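Local atomic coordinates of 3-oxosteroid 1-dehydrogenase (Sterolibacterium denitrificans, PDB entry 7P18), a protein that probably catalyses the FAD-dependent 1,2-dehydrogenation of 3-oxosteroids to 3-oxo-Delta(1)-steroids, passing the electrons on to an acceptor. Residues A270-N276 against T295-G301; A291-T295 against D492-G497; D388-R392 against I481-Y487. One frame throughout, in Å; residues are numbered along the deposited sequence.

Contact 1 (A270-N276 against T295-G301). With FAD (flavin-adenine dinucleotide), chain C.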
loop_
_atom_site.group_PDB
_atom_site.type_symbol
_atom_site.label_atom_id
_atom_site.label_comp_id
_atom_site.label_asym_id
_atom_site.label_seq_id
_atom_site.Cartn_x
_atom_site.Cartn_y
_atom_site.Cartn_z
ATOM N N ALA A 270 -7.704 -7.947 9.950
ATOM C CA ALA A 270 -8.624 -8.257 8.836
ATOM C C ALA A 270 -8.669 -7.125 7.827
ATOM O O ALA A 270 -9.580 -7.152 6.983
ATOM C CB ALA A 270 -9.991 -8.516 9.397
ATOM N N GLY A 271 -7.801 -6.119 7.952
ATOM C CA GLY A 271 -7.828 -4.959 7.043
ATOM C C GLY A 271 -8.933 -3.987 7.336
ATOM O O GLY A 271 -9.538 -4.069 8.432
ATOM N N GLY A 272 -9.205 -3.083 6.389
ATOM C CA GLY A 272 -10.089 -1.947 6.594
ATOM C C GLY A 272 -11.511 -2.196 6.098
ATOM O O GLY A 272 -11.993 -3.346 6.149
ATOM N N PHE A 273 -12.135 -1.140 5.606
ATOM C CA PHE A 273 -13.560 -1.192 5.163
ATOM C C PHE A 273 -13.700 -0.561 3.772
ATOM O O PHE A 273 -14.838 -0.215 3.411
ATOM C CB PHE A 273 -14.439 -0.517 6.226
ATOM C CG PHE A 273 -14.230 0.949 6.474
ATOM C CD1 PHE A 273 -14.902 1.908 5.748
ATOM C CD2 PHE A 273 -13.413 1.384 7.503
ATOM C CE1 PHE A 273 -14.759 3.245 6.024
ATOM C CE2 PHE A 273 -13.269 2.731 7.766
ATOM C CZ PHE A 273 -13.924 3.662 7.025
ATOM N N GLU A 274 -12.613 -0.470 2.991
ATOM C CA GLU A 274 -12.602 0.223 1.666
ATOM C C GLU A 274 -13.624 -0.423 0.706
ATOM O O GLU A 274 -14.094 0.301 -0.176
ATOM C CB GLU A 274 -11.215 0.281 1.006
ATOM C CG GLU A 274 -10.552 -1.058 0.761
ATOM C CD GLU A 274 -9.802 -1.725 1.912
ATOM O OE1 GLU A 274 -9.859 -1.169 3.049
ATOM O OE2 GLU A 274 -9.197 -2.794 1.677
ATOM N N ARG A 275 -13.912 -1.721 0.854
ATOM C CA ARG A 275 -14.850 -2.458 -0.038
ATOM C C ARG A 275 -16.296 -2.441 0.483
ATOM O O ARG A 275 -17.158 -3.054 -0.178
ATOM C CB ARG A 275 -14.336 -3.867 -0.267
ATOM C CG ARG A 275 -13.106 -3.930 -1.156
ATOM C CD ARG A 275 -13.392 -3.669 -2.624
ATOM N NE ARG A 275 -12.198 -3.418 -3.456
ATOM C CZ ARG A 275 -12.228 -2.905 -4.689
ATOM N NH1 ARG A 275 -13.393 -2.602 -5.246
ATOM N NH2 ARG A 275 -11.106 -2.660 -5.353
ATOM N N ASN A 276 -16.597 -1.684 1.539
ATOM C CA ASN A 276 -17.968 -1.591 2.108
ATOM C C ASN A 276 -18.505 -0.199 1.815
ATOM O O ASN A 276 -18.137 0.784 2.498
ATOM C CB ASN A 276 -17.972 -1.988 3.595
ATOM C CG ASN A 276 -19.353 -1.946 4.223
ATOM O OD1 ASN A 276 -20.177 -1.133 3.831
ATOM N ND2 ASN A 276 -19.573 -2.731 5.265
ATOM N N THR A 295 -7.557 -2.209 -3.998
ATOM C CA THR A 295 -7.433 -3.373 -3.102
ATOM C C THR A 295 -8.145 -4.585 -3.680
ATOM O O THR A 295 -9.002 -4.458 -4.578
ATOM C CB THR A 295 -8.039 -3.081 -1.730
ATOM O OG1 THR A 295 -9.429 -2.744 -1.916
ATOM C CG2 THR A 295 -7.318 -1.937 -1.036
ATOM N N PRO A 296 -7.869 -5.776 -3.124
ATOM C CA PRO A 296 -8.710 -6.939 -3.380
ATOM C C PRO A 296 -10.133 -6.759 -2.840
ATOM O O PRO A 296 -10.492 -5.729 -2.278
ATOM C CB PRO A 296 -7.965 -8.095 -2.696
ATOM C CG PRO A 296 -6.537 -7.595 -2.575
ATOM C CD PRO A 296 -6.678 -6.114 -2.343
ATOM N N PRO A 297 -11.027 -7.756 -3.046
ATOM C CA PRO A 297 -12.457 -7.537 -2.816
ATOM C C PRO A 297 -12.974 -7.476 -1.362
ATOM O O PRO A 297 -14.076 -7.021 -1.176
ATOM C CB PRO A 297 -13.085 -8.756 -3.527
ATOM C CG PRO A 297 -12.032 -9.245 -4.477
ATOM C CD PRO A 297 -10.730 -9.024 -3.741
ATOM N N HIS A 298 -12.296 -8.149 -0.425
ATOM C CA HIS A 298 -12.940 -8.499 0.879
ATOM C C HIS A 298 -12.923 -7.507 2.054
ATOM O O HIS A 298 -13.829 -7.641 2.900
ATOM C CB HIS A 298 -12.443 -9.876 1.344
ATOM C CG HIS A 298 -12.296 -10.867 0.237
ATOM N ND1 HIS A 298 -13.384 -11.472 -0.361
ATOM C CD2 HIS A 298 -11.200 -11.359 -0.381
ATOM C CE1 HIS A 298 -12.965 -12.295 -1.302
ATOM N NE2 HIS A 298 -11.629 -12.242 -1.334
ATOM N N ASN A 299 -11.985 -6.568 2.151
ATOM C CA ASN A 299 -11.952 -5.760 3.405
ATOM C C ASN A 299 -13.221 -4.913 3.495
ATOM O O ASN A 299 -13.270 -3.814 2.923
ATOM C CB ASN A 299 -10.657 -4.944 3.530
ATOM C CG ASN A 299 -9.427 -5.807 3.468
ATOM O OD1 ASN A 299 -9.505 -7.050 3.606
ATOM N ND2 ASN A 299 -8.288 -5.165 3.264
ATOM N N THR A 300 -14.213 -5.407 4.253
ATOM C CA THR A 300 -15.582 -4.839 4.346
ATOM C C THR A 300 -15.877 -4.445 5.802
ATOM O O THR A 300 -17.046 -4.311 6.140
ATOM C CB THR A 300 -16.594 -5.845 3.766
ATOM O OG1 THR A 300 -16.467 -7.154 4.336
ATOM C CG2 THR A 300 -16.417 -6.017 2.270
ATOM N N GLY A 301 -14.854 -4.284 6.663
ATOM C CA GLY A 301 -15.069 -3.673 7.991
ATOM C C GLY A 301 -15.751 -4.647 8.961
ATOM O O GLY A 301 -16.314 -4.177 9.963
HETATM P PA FAD C . -4.705 -7.000 4.177
HETATM O O1A FAD C . -3.310 -7.152 3.688
HETATM O O2A FAD C . -5.673 -6.629 3.086
HETATM O O5B FAD C . -5.117 -8.370 4.857
HETATM C C5B FAD C . -6.438 -8.487 5.449
HETATM C C4B FAD C . -6.921 -9.889 5.234
HETATM O O4B FAD C . -8.064 -10.128 6.099
HETATM C C3B FAD C . -7.386 -10.225 3.802
HETATM O O3B FAD C . -6.777 -11.423 3.331
HETATM C C2B FAD C . -8.906 -10.350 3.941
HETATM O O2B FAD C . -9.491 -11.161 2.931
HETATM C C1B FAD C . -9.047 -10.831 5.385
HETATM N N9A FAD C . -10.361 -10.596 5.985
HETATM C C8A FAD C . -11.231 -9.564 5.776
HETATM N N7A FAD C . -12.384 -9.729 6.418
HETATM C C5A FAD C . -12.226 -10.918 7.119
HETATM C C6A FAD C . -13.074 -11.635 7.990
HETATM N N6A FAD C . -14.334 -11.284 8.274
HETATM N N1A FAD C . -12.596 -12.785 8.511
HETATM C C2A FAD C . -11.355 -13.162 8.193
HETATM N N3A FAD C . -10.494 -12.613 7.331
HETATM C C4A FAD C . -10.992 -11.461 6.847
HETATM N N1 FAD C . 1.757 -0.303 1.885
HETATM C C2 FAD C . 3.036 -0.264 2.326
HETATM O O2 FAD C . 3.297 0.071 3.496
HETATM N N3 FAD C . 4.060 -0.611 1.539
HETATM C C4 FAD C . 3.923 -0.757 0.174
HETATM O O4 FAD C . 4.880 -1.181 -0.466
HETATM C C4X FAD C . 2.604 -0.776 -0.354
HETATM N N5 FAD C . 2.425 -0.953 -1.652
HETATM C C5X FAD C . 1.132 -1.042 -2.110
HETATM C C6 FAD C . 0.909 -1.327 -3.478
HETATM C C7 FAD C . -0.366 -1.563 -3.973
HETATM C C7M FAD C . -0.579 -1.897 -5.435
HETATM C C8 FAD C . -1.452 -1.573 -3.079
HETATM C C8M FAD C . -2.855 -1.856 -3.584
HETATM C C9 FAD C . -1.259 -1.214 -1.760
HETATM C C9A FAD C . 0.028 -0.995 -1.230
HETATM N N10 FAD C . 0.257 -0.650 0.111
HETATM C C10 FAD C . 1.553 -0.558 0.603
HETATM C "C1'" FAD C . -0.844 -0.642 1.081
HETATM C "C2'" FAD C . -0.900 -2.001 1.813
HETATM O "O2'" FAD C . -0.968 -3.106 0.913
HETATM C "C3'" FAD C . -2.064 -2.093 2.814
HETATM O "O3'" FAD C . -2.260 -0.862 3.513
HETATM C "C4'" FAD C . -1.860 -3.250 3.770
HETATM O "O4'" FAD C . -1.647 -4.422 2.997
HETATM C "C5'" FAD C . -3.006 -3.464 4.735
HETATM O "O5'" FAD C . -2.684 -4.655 5.479
HETATM P P FAD C . -3.777 -5.333 6.412
HETATM O O1P FAD C . -3.066 -6.501 6.946
HETATM O O2P FAD C . -4.468 -4.374 7.273
HETATM O O3P FAD C . -4.881 -5.887 5.338
HETATM O O HOH W 1 -7.551 -1.976 4.203
HETATM O O HOH W 2 -10.017 -5.038 0.372
#

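Contact 2 (A291-T295 against D492-G497). With FAD (flavin-adenine dinucleotide), chain C.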
loop_
_atom_site.group_PDB
_atom_site.type_symbol
_atom_site.label_atom_id
_atom_site.label_comp_id
_atom_site.label_asym_id
_atom_site.label_seq_id
_atom_site.Cartn_x
_atom_site.Cartn_y
_atom_site.Cartn_z
ATOM N N ALA A 291 -15.484 1.189 -5.980
ATOM C CA ALA A 291 -14.955 0.775 -7.299
ATOM C C ALA A 291 -13.603 1.453 -7.556
ATOM O O ALA A 291 -12.851 0.948 -8.366
ATOM C CB ALA A 291 -15.940 1.158 -8.405
ATOM N N TRP A 292 -13.334 2.597 -6.923
ATOM C CA TRP A 292 -12.088 3.360 -7.186
ATOM C C TRP A 292 -10.900 2.737 -6.435
ATOM O O TRP A 292 -9.747 3.152 -6.711
ATOM C CB TRP A 292 -12.260 4.811 -6.807
ATOM C CG TRP A 292 -13.360 5.508 -7.530
ATOM C CD1 TRP A 292 -13.968 5.118 -8.687
ATOM C CD2 TRP A 292 -14.012 6.696 -7.095
ATOM N NE1 TRP A 292 -14.947 6.004 -9.003
ATOM C CE2 TRP A 292 -15.023 6.965 -8.050
ATOM C CE3 TRP A 292 -13.898 7.541 -5.980
ATOM C CZ2 TRP A 292 -15.843 8.069 -7.946
ATOM C CZ3 TRP A 292 -14.700 8.651 -5.904
ATOM C CH2 TRP A 292 -15.663 8.905 -6.862
ATOM N N SER A 293 -11.148 1.780 -5.546
ATOM C CA SER A 293 -10.093 1.169 -4.716
ATOM C C SER A 293 -9.165 0.325 -5.586
ATOM O O SER A 293 -9.635 -0.247 -6.574
ATOM C CB SER A 293 -10.685 0.369 -3.575
ATOM O OG SER A 293 -9.652 -0.063 -2.669
ATOM N N ALA A 294 -7.896 0.211 -5.156
ATOM C CA ALA A 294 -6.842 -0.631 -5.752
ATOM C C ALA A 294 -6.725 -1.961 -5.006
ATOM O O ALA A 294 -5.901 -2.756 -5.374
ATOM C CB ALA A 294 -5.534 0.127 -5.714
ATOM N N THR A 295 -7.557 -2.209 -3.998
ATOM C CA THR A 295 -7.433 -3.373 -3.102
ATOM C C THR A 295 -8.145 -4.585 -3.680
ATOM O O THR A 295 -9.002 -4.458 -4.578
ATOM C CB THR A 295 -8.039 -3.081 -1.730
ATOM O OG1 THR A 295 -9.429 -2.744 -1.916
ATOM C CG2 THR A 295 -7.318 -1.937 -1.036
ATOM N N ASP A 492 -9.149 8.765 -10.610
ATOM C CA ASP A 492 -10.168 8.642 -9.541
ATOM C C ASP A 492 -9.511 8.845 -8.172
ATOM O O ASP A 492 -8.280 8.580 -8.032
ATOM C CB ASP A 492 -10.849 7.280 -9.637
ATOM C CG ASP A 492 -11.893 7.218 -10.745
ATOM O OD1 ASP A 492 -12.664 8.163 -10.830
ATOM O OD2 ASP A 492 -11.883 6.214 -11.506
ATOM N N ALA A 493 -10.277 9.278 -7.180
ATOM C CA ALA A 493 -9.772 9.341 -5.774
ATOM C C ALA A 493 -9.796 7.932 -5.214
ATOM O O ALA A 493 -10.768 7.603 -4.488
ATOM C CB ALA A 493 -10.629 10.287 -4.950
ATOM N N GLY A 494 -8.832 7.107 -5.624
ATOM C CA GLY A 494 -8.669 5.720 -5.189
ATOM C C GLY A 494 -8.045 5.607 -3.798
ATOM O O GLY A 494 -7.839 6.625 -3.137
ATOM N N ASP A 495 -7.797 4.379 -3.388
ATOM C CA ASP A 495 -7.223 4.041 -2.078
ATOM C C ASP A 495 -6.536 2.686 -2.185
ATOM O O ASP A 495 -6.827 1.902 -3.088
ATOM C CB ASP A 495 -8.309 4.039 -0.989
ATOM C CG ASP A 495 -9.300 2.908 -1.175
ATOM O OD1 ASP A 495 -8.908 1.739 -0.968
ATOM O OD2 ASP A 495 -10.412 3.222 -1.678
ATOM N N ILE A 496 -5.644 2.435 -1.246
ATOM C CA ILE A 496 -5.012 1.139 -0.972
ATOM C C ILE A 496 -5.498 0.615 0.382
ATOM O O ILE A 496 -4.834 -0.262 0.950
ATOM C CB ILE A 496 -3.474 1.299 -1.086
ATOM C CG1 ILE A 496 -2.880 2.266 -0.055
ATOM C CG2 ILE A 496 -3.143 1.744 -2.505
ATOM C CD1 ILE A 496 -1.358 2.470 -0.189
ATOM N N GLY A 497 -6.676 1.038 0.812
ATOM C CA GLY A 497 -7.247 0.661 2.123
ATOM C C GLY A 497 -7.722 1.889 2.867
ATOM O O GLY A 497 -7.288 2.984 2.536
HETATM P PA FAD C . -4.705 -7.000 4.177
HETATM O O1A FAD C . -3.310 -7.152 3.688
HETATM O O2A FAD C . -5.673 -6.629 3.086
HETATM O O5B FAD C . -5.117 -8.370 4.857
HETATM C C5B FAD C . -6.438 -8.487 5.449
HETATM C C4B FAD C . -6.921 -9.889 5.234
HETATM O O4B FAD C . -8.064 -10.128 6.099
HETATM C C3B FAD C . -7.386 -10.225 3.802
HETATM O O3B FAD C . -6.777 -11.423 3.331
HETATM C C2B FAD C . -8.906 -10.350 3.941
HETATM O O2B FAD C . -9.491 -11.161 2.931
HETATM C C1B FAD C . -9.047 -10.831 5.385
HETATM N N9A FAD C . -10.361 -10.596 5.985
HETATM C C8A FAD C . -11.231 -9.564 5.776
HETATM N N7A FAD C . -12.384 -9.729 6.418
HETATM C C5A FAD C . -12.226 -10.918 7.119
HETATM C C6A FAD C . -13.074 -11.635 7.990
HETATM N N6A FAD C . -14.334 -11.284 8.274
HETATM N N1A FAD C . -12.596 -12.785 8.511
HETATM C C2A FAD C . -11.355 -13.162 8.193
HETATM N N3A FAD C . -10.494 -12.613 7.331
HETATM C C4A FAD C . -10.992 -11.461 6.847
HETATM N N1 FAD C . 1.757 -0.303 1.885
HETATM C C2 FAD C . 3.036 -0.264 2.326
HETATM O O2 FAD C . 3.297 0.071 3.496
HETATM N N3 FAD C . 4.060 -0.611 1.539
HETATM C C4 FAD C . 3.923 -0.757 0.174
HETATM O O4 FAD C . 4.880 -1.181 -0.466
HETATM C C4X FAD C . 2.604 -0.776 -0.354
HETATM N N5 FAD C . 2.425 -0.953 -1.652
HETATM C C5X FAD C . 1.132 -1.042 -2.110
HETATM C C6 FAD C . 0.909 -1.327 -3.478
HETATM C C7 FAD C . -0.366 -1.563 -3.973
HETATM C C7M FAD C . -0.579 -1.897 -5.435
HETATM C C8 FAD C . -1.452 -1.573 -3.079
HETATM C C8M FAD C . -2.855 -1.856 -3.584
HETATM C C9 FAD C . -1.259 -1.214 -1.760
HETATM C C9A FAD C . 0.028 -0.995 -1.230
HETATM N N10 FAD C . 0.257 -0.650 0.111
HETATM C C10 FAD C . 1.553 -0.558 0.603
HETATM C "C1'" FAD C . -0.844 -0.642 1.081
HETATM C "C2'" FAD C . -0.900 -2.001 1.813
HETATM O "O2'" FAD C . -0.968 -3.106 0.913
HETATM C "C3'" FAD C . -2.064 -2.093 2.814
HETATM O "O3'" FAD C . -2.260 -0.862 3.513
HETATM C "C4'" FAD C . -1.860 -3.250 3.770
HETATM O "O4'" FAD C . -1.647 -4.422 2.997
HETATM C "C5'" FAD C . -3.006 -3.464 4.735
HETATM O "O5'" FAD C . -2.684 -4.655 5.479
HETATM P P FAD C . -3.777 -5.333 6.412
HETATM O O1P FAD C . -3.066 -6.501 6.946
HETATM O O2P FAD C . -4.468 -4.374 7.273
HETATM O O3P FAD C . -4.881 -5.887 5.338
#

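Contact 3 (D388-R392 against I481-Y487)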
loop_
_atom_site.group_PDB
_atom_site.type_symbol
_atom_site.label_atom_id
_atom_site.label_comp_id
_atom_site.label_asym_id
_atom_site.label_seq_id
_atom_site.Cartn_x
_atom_site.Cartn_y
_atom_site.Cartn_z
ATOM N N ASP A 388 1.614 14.239 -23.759
ATOM C CA ASP A 388 1.711 14.285 -25.244
ATOM C C ASP A 388 2.272 12.982 -25.782
ATOM O O ASP A 388 2.510 12.023 -25.017
ATOM C CB ASP A 388 2.484 15.524 -25.711
ATOM C CG ASP A 388 3.992 15.458 -25.560
ATOM O OD1 ASP A 388 4.488 14.436 -25.084
ATOM O OD2 ASP A 388 4.640 16.473 -25.902
ATOM N N GLY A 389 2.502 12.940 -27.098
ATOM C CA GLY A 389 2.990 11.709 -27.745
ATOM C C GLY A 389 4.411 11.329 -27.380
ATOM O O GLY A 389 4.732 10.137 -27.497
ATOM N N LYS A 390 5.255 12.281 -26.982
ATOM C CA LYS A 390 6.624 11.926 -26.537
ATOM C C LYS A 390 6.554 11.228 -25.171
ATOM O O LYS A 390 7.244 10.210 -24.983
ATOM C CB LYS A 390 7.525 13.157 -26.474
ATOM C CG LYS A 390 8.909 12.825 -25.926
ATOM C CD LYS A 390 9.849 13.994 -25.899
ATOM C CE LYS A 390 11.225 13.607 -25.417
ATOM N NZ LYS A 390 12.188 14.696 -25.684
ATOM N N PHE A 391 5.739 11.745 -24.243
ATOM C CA PHE A 391 5.515 11.072 -22.924
ATOM C C PHE A 391 5.024 9.650 -23.190
ATOM O O PHE A 391 5.546 8.612 -22.680
ATOM C CB PHE A 391 4.545 11.912 -22.098
ATOM C CG PHE A 391 4.420 11.446 -20.670
ATOM C CD1 PHE A 391 3.765 10.262 -20.366
ATOM C CD2 PHE A 391 4.991 12.171 -19.646
ATOM C CE1 PHE A 391 3.674 9.814 -19.052
ATOM C CE2 PHE A 391 4.875 11.731 -18.329
ATOM C CZ PHE A 391 4.236 10.544 -18.039
ATOM N N ARG A 392 3.981 9.562 -24.014
ATOM C CA ARG A 392 3.318 8.289 -24.373
ATOM C C ARG A 392 4.341 7.278 -24.858
ATOM O O ARG A 392 4.282 6.115 -24.420
ATOM C CB ARG A 392 2.264 8.488 -25.461
ATOM C CG ARG A 392 1.517 7.214 -25.822
ATOM C CD ARG A 392 0.493 6.765 -24.771
ATOM N NE ARG A 392 -0.014 5.462 -25.177
ATOM C CZ ARG A 392 0.546 4.286 -24.881
ATOM N NH1 ARG A 392 1.568 4.175 -24.048
ATOM N NH2 ARG A 392 0.050 3.197 -25.416
ATOM N N ILE A 481 5.008 19.953 -23.126
ATOM C CA ILE A 481 3.839 19.244 -23.705
ATOM C C ILE A 481 3.533 19.949 -25.034
ATOM O O ILE A 481 3.117 21.122 -24.985
ATOM C CB ILE A 481 2.653 19.276 -22.731
ATOM C CG1 ILE A 481 2.971 18.541 -21.427
ATOM C CG2 ILE A 481 1.418 18.720 -23.431
ATOM C CD1 ILE A 481 2.026 18.899 -20.283
ATOM N N GLY A 482 3.820 19.298 -26.160
ATOM C CA GLY A 482 3.639 19.954 -27.477
ATOM C C GLY A 482 3.761 19.042 -28.689
ATOM O O GLY A 482 3.710 19.588 -29.807
ATOM N N LYS A 483 3.897 17.730 -28.544
ATOM C CA LYS A 483 3.970 16.818 -29.710
ATOM C C LYS A 483 2.720 15.942 -29.751
ATOM O O LYS A 483 2.552 15.056 -28.906
ATOM C CB LYS A 483 5.240 15.975 -29.654
ATOM C CG LYS A 483 5.399 14.868 -30.700
ATOM C CD LYS A 483 6.726 14.167 -30.482
ATOM C CE LYS A 483 6.856 12.766 -31.046
ATOM N NZ LYS A 483 6.778 12.753 -32.524
ATOM N N PRO A 484 1.848 16.128 -30.769
ATOM C CA PRO A 484 0.645 15.311 -30.917
ATOM C C PRO A 484 0.973 13.849 -31.145
ATOM O O PRO A 484 2.077 13.506 -31.582
ATOM C CB PRO A 484 -0.076 15.886 -32.149
ATOM C CG PRO A 484 0.556 17.229 -32.413
ATOM C CD PRO A 484 1.933 17.192 -31.785
ATOM N N PRO A 485 0.045 12.897 -30.885
ATOM C CA PRO A 485 -1.256 13.186 -30.298
ATOM C C PRO A 485 -1.181 13.413 -28.775
ATOM O O PRO A 485 -0.168 13.050 -28.162
ATOM C CB PRO A 485 -2.076 11.949 -30.629
ATOM C CG PRO A 485 -1.098 10.843 -30.795
ATOM C CD PRO A 485 0.216 11.480 -31.191
ATOM N N TYR A 486 -2.236 14.021 -28.227
ATOM C CA TYR A 486 -2.413 14.336 -26.789
ATOM C C TYR A 486 -3.310 13.269 -26.159
ATOM O O TYR A 486 -4.266 12.759 -26.809
ATOM C CB TYR A 486 -2.979 15.730 -26.612
ATOM C CG TYR A 486 -2.062 16.763 -27.202
ATOM C CD1 TYR A 486 -0.898 17.140 -26.556
ATOM C CD2 TYR A 486 -2.326 17.320 -28.450
ATOM C CE1 TYR A 486 -0.060 18.111 -27.100
ATOM C CE2 TYR A 486 -1.505 18.288 -28.997
ATOM C CZ TYR A 486 -0.355 18.671 -28.331
ATOM O OH TYR A 486 0.500 19.591 -28.882
ATOM N N TYR A 487 -2.996 12.938 -24.902
ATOM C CA TYR A 487 -3.665 11.843 -24.164
ATOM C C TYR A 487 -4.218 12.390 -22.859
ATOM O O TYR A 487 -3.618 13.299 -22.255
ATOM C CB TYR A 487 -2.714 10.688 -23.873
ATOM C CG TYR A 487 -2.301 9.926 -25.092
ATOM C CD1 TYR A 487 -1.268 10.375 -25.909
ATOM C CD2 TYR A 487 -2.953 8.767 -25.444
ATOM C CE1 TYR A 487 -0.897 9.649 -27.029
ATOM C CE2 TYR A 487 -2.583 8.027 -26.553
ATOM C CZ TYR A 487 -1.550 8.485 -27.353
ATOM O OH TYR A 487 -1.180 7.779 -28.453
#

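Contact 1 (A270-N276 against T295-G301)
The pyrophosphate and adenosine end of the FAD site is lined here by two loops, one following strand 265-268 of the parallel Rossmann-type sheet, the other leading into helix 302-309. Asn-299, a FAD-binding residue, joins all three parties: its ND2 donates to FAD O2A (3.0 Å, nearly linear) and to Glu-274 OE2 (3.0 Å), while its backbone O accepts from Arg-275 N (3.0 Å). Gly-271 packs its CA 3.4 Å from FAD O2P; a CB there would run into Asn-299 ND2. Two waters fill the gap round the carboxylate, water 1 between Gly-272 N and Glu-274 OE1, water 2 between Glu-274 OE2, Pro-296 O and Asn-299 N. A type I turn, Phe-273 to Asn-276, swings Arg-275 over the 295-301 loop, where NH2 binds Thr-295 O (2.9 Å) and NE makes a weak bond to Pro-296 O (3.1 Å). Asn-276, which caps helix 277-283 through Met-279 N, gives its ND2 to Thr-300 O at 3.1 Å.

Contact 2 (A291-T295 against D492-G497)
Asp-492 begins the contact on the long strand 486-502, its CB lying over the face of the Trp-292 indole, 4.0 Å from the centroid of the five-membered ring in a CH-pi contact; its OD2 is held by Gln-334. At Ala-493, the centre of an inverse gamma turn, the backbone O sits at the indole edge, 3.5 Å from Trp-292 CE3, and Met-370 and Tyr-371 of helix 363-377 touch the methyl group. Gly-494 brings its CA to 3.2 Å from Trp-292 O, an approach that a CB would block by clashing with the same carbonyl. Up to this point the chain belongs to an antiparallel sheet, Gly-494 being backbone-bonded to Val-323 of strand 320-326, whereas residues 292-295 run roughly alongside, their end-to-end direction 29° from that of 492-497. Asp-495 ties them together: its O accepts from Ala-294 N (2.9 Å, 167°), and its OD1 takes the hydroxyl proton of Ser-293 OG at 2.6 Å. Both side chains also close turns of their own chain, Ser-293 OG an ST turn with Thr-295 N (3.3 Å) and Asp-495 OD1 an Asx turn with Gly-497 N (2.9 Å), while Asp-495 OD2 forms a salt bridge with Arg-280. At the corner, where the backbone still bonds to Trp-321, Ile-496 meets Ala-294 through CG2 and CB (4.3 Å) and reaches the flavin's ribityl chain, CD1 to FAD C1' 3.4 Å. Gly-497 N finally lies 3.6 Å from Thr-295 CG2.

Contact 3 (D388-R392 against I481-Y487)
Asp-388 is the N-cap of helix 389-394, and its carboxylate joins that helix start to the loop leading into strand 486-502. OD1 faces the helix, accepting from Phe-391 N (3.1 Å) and weakly from Lys-390 N (3.0 Å); OD2 faces the loop and takes two backbone protons, from Gly-482 N and Lys-483 N, each at 3.0 Å. Asp-388 CB also rests 3.8 Å from Tyr-486 CD1 and 4.1 Å from Ile-481 CG2. The next residue, Gly-389, returns a bond from its N to Lys-483 O (2.8 Å), and its bare CA lets the loop come close, because a CB would strike Pro-484 O. The peptide between Pro-484 and Pro-485 is cis, just before the chain enters the strand. Lys-390, exposed to solvent, adds an aliphatic contact, CB to Lys-483 CD 4.2 Å. One helical turn past the cap, Arg-392 reaches Tyr-487. The guanidinium is held by Asp-408, which also binds the tyrosine hydroxyl, and by Met-401 O, while Arg-392 CD lies over the face of the Tyr-487 ring, 3.7 Å from its centroid.

How the contacts relate
Contacts 1 and 2 adjoin, centres about 11 Å apart: they share Thr-295, both touch FAD, and their segments alternate along the chain (270-276, 291-295, 295-301, 492-497). One loop between helices 277-283 and 302-309 thus lies against the cofactor from its pyrophosphate to its flavin end, linking the Rossmann-type part to the antiparallel sheet. Contact 3 is nested in sequence within the long excursion closed by contact 2 and opens after contact 1 has closed. Its centre is about 27 Å from that of contact 2 and 37 Å from that of contact 1, away from the FAD and steroid sites. Strand 486-502 connects contacts 3 and 2, running from the chain's periphery to the flavin.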